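Local coordinates for amino acid adenylation domain-containing protein (Bacillus stratosphericus LAMA 585, PDB 6ULY) that probably selects a keto acid and activates it as an acyl adenylate, in a nonribosomal peptide synthetase module for depsipeptide assembly, at residues A[31-35]-A[78-82]; A[35-41]-A[259-263]; A[102-106]-A[135-139]. Numbering follows the deposited sequence.

Contact 1: A[31-35]-A[78-82]; sequences GLTYI and NHAMV. With SO4 (sulfate ion), chain D.
Strand 31-35 runs roughly antiparallel to the first turn of helix 78-91, with short-segment axes 9.6 Å apart at 147°; the closest CA pair is Y34-H79 (6.7 Å). L32 and Y34, alternate residues and both chi1 m, point at the helix. N78 lays its CB 3.6 Å from Y34 CD1, while its backbone N, with no earlier helix carbonyl to bond, donates to O2 of a sulfate, probably a crystallisation ion (3.0 Å). H79 N does likewise to sulfate O3 (2.8 Å). With chi1 t, H79 sets its CB over the Y34 face, 3.9 Å from the centroid, a CH-pi contact, and its imidazole completes an offset edge-to-face pair, its edge toward that ring, centroids 5.2 Å apart, planes at 80°. The helix links parallel strands 70-74 and 94-97 of another sheet in a beta-alpha-beta crossover, so the tyrosine bridges two layers of the adenylation fold. One turn on, V82 N returns to N78 O (2.8 Å); beta-branched and compact, V82 places CG1 4.0 Å from L32 CD1 and 3.4 Å from Y34 OH, which hydrogen-bonds to Q44.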
loop_
_atom_site.group_PDB
_atom_site.type_symbol
_atom_site.label_atom_id
_atom_site.label_comp_id
_atom_site.label_asym_id
_atom_site.label_seq_id
_atom_site.Cartn_x
_atom_site.Cartn_y
_atom_site.Cartn_z
ATOM N N GLY A 31 36.478 20.501 4.756
ATOM C CA GLY A 31 35.695 20.115 3.604
ATOM C C GLY A 31 35.464 18.623 3.533
ATOM O O GLY A 31 35.420 17.939 4.560
ATOM N N LEU A 32 35.331 18.111 2.316
ATOM C CA LEU A 32 34.994 16.719 2.074
ATOM C C LEU A 32 36.213 15.947 1.586
ATOM O O LEU A 32 37.089 16.491 0.907
ATOM C CB LEU A 32 33.869 16.607 1.041
ATOM C CG LEU A 32 32.542 17.254 1.438
ATOM C CD1 LEU A 32 32.145 18.339 0.440
ATOM C CD2 LEU A 32 31.455 16.186 1.548
ATOM N N THR A 33 36.256 14.666 1.942
ATOM C CA THR A 33 37.243 13.735 1.412
ATOM C C THR A 33 36.516 12.474 0.974
ATOM O O THR A 33 35.869 11.812 1.793
ATOM C CB THR A 33 38.321 13.403 2.447
ATOM O OG1 THR A 33 38.562 14.543 3.279
ATOM C CG2 THR A 33 39.612 13.025 1.752
ATOM N N TYR A 34 36.622 12.150 -0.311
ATOM C CA TYR A 34 35.967 10.989 -0.894
ATOM C C TYR A 34 36.971 9.850 -1.013
ATOM O O TYR A 34 38.010 9.998 -1.665
ATOM C CB TYR A 34 35.388 11.341 -2.263
ATOM C CG TYR A 34 34.481 12.544 -2.229
ATOM C CD1 TYR A 34 33.134 12.411 -1.921
ATOM C CD2 TYR A 34 34.971 13.816 -2.496
ATOM C CE1 TYR A 34 32.300 13.505 -1.886
ATOM C CE2 TYR A 34 34.141 14.921 -2.464
ATOM C CZ TYR A 34 32.802 14.754 -2.155
ATOM O OH TYR A 34 31.959 15.839 -2.119
ATOM N N ILE A 35 36.660 8.720 -0.386
ATOM C CA ILE A 35 37.546 7.562 -0.416
ATOM C C ILE A 35 37.399 6.856 -1.755
ATOM O O ILE A 35 36.282 6.627 -2.235
ATOM C CB ILE A 35 37.240 6.609 0.750
ATOM C CG1 ILE A 35 37.380 7.357 2.080
ATOM C CG2 ILE A 35 38.162 5.385 0.688
ATOM C CD1 ILE A 35 37.301 6.476 3.313
ATOM N N ASN A 78 29.769 9.801 -4.931
ATOM C CA ASN A 78 29.504 10.783 -3.884
ATOM C C ASN A 78 29.956 12.174 -4.308
ATOM O O ASN A 78 29.247 13.161 -4.081
ATOM C CB ASN A 78 30.205 10.371 -2.589
ATOM C CG ASN A 78 29.554 9.175 -1.932
ATOM O OD1 ASN A 78 28.331 9.020 -1.967
ATOM N ND2 ASN A 78 30.367 8.318 -1.325
ATOM N N HIS A 79 31.138 12.272 -4.923
ATOM C CA HIS A 79 31.657 13.570 -5.341
ATOM C C HIS A 79 30.683 14.275 -6.278
ATOM O O HIS A 79 30.344 15.449 -6.079
ATOM C CB HIS A 79 33.019 13.392 -6.014
ATOM C CG HIS A 79 33.566 14.649 -6.614
ATOM N ND1 HIS A 79 34.360 15.528 -5.907
ATOM C CD2 HIS A 79 33.435 15.177 -7.855
ATOM C CE1 HIS A 79 34.697 16.539 -6.687
ATOM N NE2 HIS A 79 34.147 16.351 -7.873
ATOM N N ALA A 80 30.224 13.571 -7.313
ATOM C CA ALA A 80 29.308 14.189 -8.263
ATOM C C ALA A 80 27.967 14.523 -7.613
ATOM O O ALA A 80 27.356 15.548 -7.940
ATOM C CB ALA A 80 29.109 13.268 -9.466
ATOM N N MET A 81 27.491 13.678 -6.693
ATOM C CA MET A 81 26.170 13.897 -6.103
ATOM C C MET A 81 26.186 15.067 -5.129
ATOM O O MET A 81 25.301 15.932 -5.168
ATOM C CB MET A 81 25.685 12.630 -5.399
ATOM C CG MET A 81 24.391 12.826 -4.608
ATOM S SD MET A 81 23.462 11.293 -4.386
ATOM C CE MET A 81 24.735 10.189 -3.784
ATOM N N VAL A 82 27.170 15.094 -4.225
ATOM C CA VAL A 82 27.335 16.230 -3.320
ATOM C C VAL A 82 27.419 17.528 -4.113
ATOM O O VAL A 82 26.782 18.531 -3.774
ATOM C CB VAL A 82 28.583 16.033 -2.439
ATOM C CG1 VAL A 82 28.945 17.328 -1.731
ATOM C CG2 VAL A 82 28.361 14.920 -1.432
HETATM S S SO4 D . 33.331 9.201 -5.351
HETATM O O1 SO4 D . 33.017 9.281 -6.756
HETATM O O2 SO4 D . 32.400 8.341 -4.666
HETATM O O3 SO4 D . 33.258 10.516 -4.780
HETATM O O4 SO4 D . 34.649 8.692 -5.160
#

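Contact 2: A[35-41]-A[259-263]; sequences IVNSKNE and WMDRY. With SO4 (sulfate ion), chain O.
R262, stretched out with chi1 to chi3 all t, reaches from the last turn of helix 255-262 into the bend 35-41. The nearest CA pair, S38-W259, is 8.5 Å apart. V36 N and N37 N both donate to N40 O (3.1 and 3.2 Å), while N37, chi1 p, receives K39 N and N40 N on OD1 (2.8 Å each). The carbonyls of N37 and N40 face the arginine: R262 NH1 donates to N37 O (2.8 Å), and NH2 adds weak bonds to N37 O (3.1 Å) and N40 O (3.5 Å). E41, chi1 p and chi2 t, takes a very short hydrogen bond from Y263 OH to OE1 (2.3 Å) and a long salt bridge, OE1 to R262 NH2 3.9 Å. Buried I35 (chi1 m, chi2 t) sets CD1 3.4 Å from the centroid of the W259 five-membered ring, a CH-pi contact, and 3.5 Å from Y263 CE2. Exposed S38 OG hydrogen-bonds to O4 of a sulfate, probably from the crystallisation liquor (2.6 Å). An Asx turn thus shapes a beta-hairpin connection between strands 31-35 and 41-45, clasped by an arginine from a helix end.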
loop_
_atom_site.group_PDB
_atom_site.type_symbol
_atom_site.label_atom_id
_atom_site.label_comp_id
_atom_site.label_asym_id
_atom_site.label_seq_id
_atom_site.Cartn_x
_atom_site.Cartn_y
_atom_site.Cartn_z
ATOM N N ILE A 35 36.660 8.720 -0.386
ATOM C CA ILE A 35 37.546 7.562 -0.416
ATOM C C ILE A 35 37.399 6.856 -1.755
ATOM O O ILE A 35 36.282 6.627 -2.235
ATOM C CB ILE A 35 37.240 6.609 0.750
ATOM C CG1 ILE A 35 37.380 7.357 2.080
ATOM C CG2 ILE A 35 38.162 5.385 0.688
ATOM C CD1 ILE A 35 37.301 6.476 3.313
ATOM N N VAL A 36 38.531 6.513 -2.366
ATOM C CA VAL A 36 38.559 5.723 -3.585
ATOM C C VAL A 36 39.023 4.297 -3.314
ATOM O O VAL A 36 38.451 3.344 -3.847
ATOM C CB VAL A 36 39.449 6.398 -4.651
ATOM C CG1 VAL A 36 39.505 5.552 -5.916
ATOM C CG2 VAL A 36 38.938 7.800 -4.962
ATOM N N ASN A 37 40.049 4.134 -2.486
ATOM C CA ASN A 37 40.530 2.819 -2.080
ATOM C C ASN A 37 41.411 3.009 -0.848
ATOM O O ASN A 37 41.475 4.103 -0.274
ATOM C CB ASN A 37 41.273 2.125 -3.228
ATOM C CG ASN A 37 42.411 2.962 -3.780
ATOM O OD1 ASN A 37 43.395 3.224 -3.089
ATOM N ND2 ASN A 37 42.285 3.378 -5.036
ATOM N N SER A 38 42.097 1.938 -0.439
ATOM C CA SER A 38 42.894 1.983 0.783
ATOM C C SER A 38 44.032 2.996 0.707
ATOM O O SER A 38 44.533 3.424 1.753
ATOM C CB SER A 38 43.461 0.595 1.082
ATOM O OG SER A 38 44.382 0.198 0.080
ATOM N N LYS A 39 44.450 3.388 -0.495
ATOM C CA LYS A 39 45.559 4.317 -0.676
ATOM C C LYS A 39 45.134 5.688 -1.178
ATOM O O LYS A 39 45.706 6.695 -0.759
ATOM C CB LYS A 39 46.580 3.733 -1.662
ATOM C CG LYS A 39 47.234 2.437 -1.211
ATOM C CD LYS A 39 47.312 1.441 -2.362
ATOM C CE LYS A 39 48.289 0.312 -2.065
ATOM N NZ LYS A 39 48.290 -0.727 -3.137
ATOM N N ASN A 40 44.145 5.757 -2.066
ATOM C CA ASN A 40 43.829 6.976 -2.797
ATOM C C ASN A 40 42.550 7.616 -2.275
ATOM O O ASN A 40 41.569 6.926 -1.975
ATOM C CB ASN A 40 43.688 6.684 -4.294
ATOM C CG ASN A 40 44.996 6.248 -4.925
ATOM O OD1 ASN A 40 45.818 5.594 -4.284
ATOM N ND2 ASN A 40 45.199 6.617 -6.185
ATOM N N GLU A 41 42.569 8.944 -2.174
ATOM C CA GLU A 41 41.410 9.720 -1.768
ATOM C C GLU A 41 41.320 10.956 -2.649
ATOM O O GLU A 41 42.302 11.376 -3.267
ATOM C CB GLU A 41 41.488 10.123 -0.288
ATOM C CG GLU A 41 42.465 11.255 -0.010
ATOM C CD GLU A 41 42.875 11.334 1.449
ATOM O OE1 GLU A 41 42.500 10.428 2.222
ATOM O OE2 GLU A 41 43.581 12.294 1.824
ATOM N N TRP A 259 38.639 2.814 7.852
ATOM C CA TRP A 259 38.323 4.205 7.564
ATOM C C TRP A 259 38.304 5.034 8.842
ATOM O O TRP A 259 38.909 6.110 8.905
ATOM C CB TRP A 259 36.981 4.284 6.837
ATOM C CG TRP A 259 36.996 3.698 5.445
ATOM C CD1 TRP A 259 38.080 3.554 4.625
ATOM C CD2 TRP A 259 35.872 3.177 4.716
ATOM N NE1 TRP A 259 37.700 2.987 3.431
ATOM C CE2 TRP A 259 36.353 2.740 3.463
ATOM C CE3 TRP A 259 34.508 3.038 5.000
ATOM C CZ2 TRP A 259 35.520 2.179 2.498
ATOM C CZ3 TRP A 259 33.680 2.475 4.036
ATOM C CH2 TRP A 259 34.192 2.053 2.802
ATOM N N MET A 260 37.616 4.548 9.877
ATOM C CA MET A 260 37.620 5.258 11.150
ATOM C C MET A 260 39.043 5.491 11.636
ATOM O O MET A 260 39.351 6.543 12.205
ATOM C CB MET A 260 36.833 4.474 12.196
ATOM C CG MET A 260 35.330 4.563 12.027
ATOM S SD MET A 260 34.474 3.246 12.905
ATOM C CE MET A 260 34.851 3.634 14.609
ATOM N N ASP A 261 39.922 4.517 11.416
ATOM C CA ASP A 261 41.299 4.614 11.882
ATOM C C ASP A 261 42.113 5.549 10.998
ATOM O O ASP A 261 42.814 6.435 11.496
ATOM C CB ASP A 261 41.918 3.216 11.915
ATOM C CG ASP A 261 43.422 3.242 12.076
ATOM O OD1 ASP A 261 43.901 3.080 13.220
ATOM O OD2 ASP A 261 44.120 3.423 11.057
ATOM N N ARG A 262 41.996 5.384 9.680
ATOM C CA ARG A 262 42.832 6.119 8.738
ATOM C C ARG A 262 42.553 7.616 8.771
ATOM O O ARG A 262 43.460 8.415 8.517
ATOM C CB ARG A 262 42.605 5.538 7.342
ATOM C CG ARG A 262 43.085 6.337 6.143
ATOM C CD ARG A 262 42.703 5.539 4.893
ATOM N NE ARG A 262 42.850 6.255 3.630
ATOM C CZ ARG A 262 42.265 5.878 2.494
ATOM N NH1 ARG A 262 41.486 4.799 2.467
ATOM N NH2 ARG A 262 42.450 6.579 1.384
ATOM N N TYR A 263 41.322 8.020 9.085
ATOM C CA TYR A 263 40.968 9.431 9.143
ATOM C C TYR A 263 40.706 9.912 10.563
ATOM O O TYR A 263 40.321 11.070 10.753
ATOM C CB TYR A 263 39.754 9.701 8.258
ATOM C CG TYR A 263 40.037 9.483 6.790
ATOM C CD1 TYR A 263 40.620 10.481 6.019
ATOM C CD2 TYR A 263 39.731 8.276 6.177
ATOM C CE1 TYR A 263 40.883 10.288 4.676
ATOM C CE2 TYR A 263 39.991 8.070 4.830
ATOM C CZ TYR A 263 40.568 9.077 4.085
ATOM O OH TYR A 263 40.826 8.870 2.746
HETATM S S SO4 O . 41.358 -1.789 -1.337
HETATM O O1 SO4 O . 40.514 -0.927 -0.561
HETATM O O2 SO4 O . 41.090 -3.156 -0.992
HETATM O O3 SO4 O . 41.096 -1.587 -2.734
HETATM O O4 SO4 O . 42.733 -1.489 -1.059
#

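Contact 3: A[102-106]-A[135-139]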
loop_
_atom_site.group_PDB
_atom_site.type_symbol
_atom_site.label_atom_id
_atom_site.label_comp_id
_atom_site.label_asym_id
_atom_site.label_seq_id
_atom_site.Cartn_x
_atom_site.Cartn_y
_atom_site.Cartn_z
ATOM N N PRO A 102 19.568 -0.984 -9.161
ATOM C CA PRO A 102 20.610 -2.018 -9.278
ATOM C C PRO A 102 20.950 -2.354 -10.718
ATOM O O PRO A 102 22.090 -2.739 -11.006
ATOM C CB PRO A 102 20.001 -3.218 -8.539
ATOM C CG PRO A 102 18.521 -2.972 -8.556
ATOM C CD PRO A 102 18.359 -1.486 -8.483
ATOM N N THR A 103 19.990 -2.221 -11.633
ATOM C CA THR A 103 20.240 -2.395 -13.055
ATOM C C THR A 103 19.200 -1.606 -13.837
ATOM O O THR A 103 18.081 -1.383 -13.366
ATOM C CB THR A 103 20.202 -3.871 -13.475
ATOM O OG1 THR A 103 20.396 -3.970 -14.892
ATOM C CG2 THR A 103 18.867 -4.514 -13.102
ATOM N N TYR A 104 19.586 -1.185 -15.041
ATOM C CA TYR A 104 18.708 -0.455 -15.946
ATOM C C TYR A 104 18.416 -1.236 -17.221
ATOM O O TYR A 104 17.897 -0.659 -18.185
ATOM C CB TYR A 104 19.326 0.901 -16.298
ATOM C CG TYR A 104 19.530 1.817 -15.111
ATOM C CD1 TYR A 104 18.642 2.853 -14.850
ATOM C CD2 TYR A 104 20.610 1.646 -14.253
ATOM C CE1 TYR A 104 18.824 3.694 -13.767
ATOM C CE2 TYR A 104 20.798 2.481 -13.167
ATOM C CZ TYR A 104 19.903 3.504 -12.931
ATOM O OH TYR A 104 20.085 4.340 -11.853
ATOM N N ARG A 105 18.737 -2.530 -17.255
ATOM C CA ARG A 105 18.537 -3.340 -18.449
ATOM C C ARG A 105 17.159 -3.987 -18.522
ATOM O O ARG A 105 16.773 -4.456 -19.598
ATOM C CB ARG A 105 19.603 -4.439 -18.528
ATOM C CG ARG A 105 20.777 -4.126 -19.451
ATOM C CD ARG A 105 21.878 -3.345 -18.747
ATOM N NE ARG A 105 23.103 -3.307 -19.543
ATOM C CZ ARG A 105 24.252 -2.779 -19.131
ATOM N NH1 ARG A 105 24.342 -2.239 -17.924
ATOM N NH2 ARG A 105 25.313 -2.794 -19.927
ATOM N N GLU A 106 16.413 -4.034 -17.419
ATOM C CA GLU A 106 15.092 -4.646 -17.414
ATOM C C GLU A 106 14.164 -3.861 -16.498
ATOM O O GLU A 106 14.604 -3.082 -15.648
ATOM C CB GLU A 106 15.147 -6.111 -16.967
ATOM C CG GLU A 106 16.545 -6.604 -16.666
ATOM C CD GLU A 106 16.584 -7.517 -15.463
ATOM O OE1 GLU A 106 16.783 -8.737 -15.641
ATOM O OE2 GLU A 106 16.402 -7.010 -14.335
ATOM N N GLU A 135 23.722 3.651 -18.820
ATOM C CA GLU A 135 22.632 2.866 -18.248
ATOM C C GLU A 135 21.365 3.701 -18.112
ATOM O O GLU A 135 20.288 3.297 -18.565
ATOM C CB GLU A 135 23.054 2.310 -16.887
ATOM C CG GLU A 135 24.243 1.358 -16.940
ATOM C CD GLU A 135 24.853 1.100 -15.572
ATOM O OE1 GLU A 135 25.975 1.593 -15.320
ATOM O OE2 GLU A 135 24.208 0.414 -14.749
ATOM N N VAL A 136 21.476 4.872 -17.481
ATOM C CA VAL A 136 20.294 5.696 -17.235
ATOM C C VAL A 136 19.609 6.070 -18.540
ATOM O O VAL A 136 18.379 6.197 -18.590
ATOM C CB VAL A 136 20.680 6.950 -16.425
ATOM C CG1 VAL A 136 19.517 7.920 -16.366
ATOM C CG2 VAL A 136 21.128 6.562 -15.023
ATOM N N GLN A 137 20.379 6.264 -19.614
ATOM C CA GLN A 137 19.776 6.587 -20.901
ATOM C C GLN A 137 18.935 5.438 -21.441
ATOM O O GLN A 137 18.031 5.674 -22.247
ATOM C CB GLN A 137 20.859 6.966 -21.915
ATOM C CG GLN A 137 21.377 8.393 -21.755
ATOM C CD GLN A 137 22.562 8.704 -22.657
ATOM O OE1 GLN A 137 23.297 7.807 -23.073
ATOM N NE2 GLN A 137 22.754 9.984 -22.962
ATOM N N GLY A 138 19.208 4.205 -21.008
ATOM C CA GLY A 138 18.415 3.073 -21.446
ATOM C C GLY A 138 16.966 3.141 -21.015
ATOM O O GLY A 138 16.119 2.466 -21.608
ATOM N N LEU A 139 16.657 3.946 -19.995
ATOM C CA LEU A 139 15.278 4.090 -19.549
ATOM C C LEU A 139 14.375 4.643 -20.643
ATOM O O LEU A 139 13.153 4.471 -20.569
ATOM C CB LEU A 139 15.222 4.997 -18.318
ATOM C CG LEU A 139 15.981 4.479 -17.095
ATOM C CD1 LEU A 139 16.049 5.541 -16.007
ATOM C CD2 LEU A 139 15.337 3.205 -16.567
#
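This is a largely buried apolar contact centred on one tyrosine: Y104, on the loop between strand 94-97 and helix 109-120, packs against E135 and V136 of helix 130-137 and L139 of the next short helix. The closest CA pair is Y104-E135, 5.6 Å apart, and the tyrosine, chi1 m, is the loop's main contribution to the interface. Its CB lies 3.4 Å from E135 O and its CD2 3.7 Å from E135 CB. V136 occupies one face of the ring, its CG2 3.9 Å from Y104 CE1 in an off-centre CH-pi approach, while L139 CD2 meets the edge 3.7 Å from Y104 CD1. Flat, wide and mostly apolar, tyrosine fills this groove, and its hydroxyl passes beyond it to hydrogen-bond with Q74 and A101. G138 N closes the turn on E135 O at 2.8 Å. At the rim R105 bends back so that NH1 reaches E135 CG (3.7 Å), yet E135 OE2 stays 4.1 Å from NH1, beyond a salt bridge. An ST turn, R105 N to T103 OG1 at 3.2 Å, shapes the loop. The contact flanks the parallel part (strands 125-128, 70-74 and 94-97) of a mixed sheet in the adenylation domain's alpha/beta fold, where the loop leaving strand 94-97 meets the helix that follows strand 125-128.

In the fold
Contacts 1 and 2 share I35 and lie with centres 13 Å apart. Strand alternation divides the work: L32 and Y34 meet helix 78-91, whereas I35 meets helix 255-262, and T33 CG2 touches Y263 and E41 of contact 2. Contact 1 is buried and largely aromatic and apolar; contact 2 has a small buried part around I35 but turns polar and charged as the hairpin bend emerges at the surface. Contact 3, its centre 24 Å from that of contact 1, is buried again and driven by one tyrosine. It belongs to the same sheet layer as helix 78-91, through strands 70-74, 94-97 and 125-128, and lies about 17 Å from contact 2 between nearest atoms.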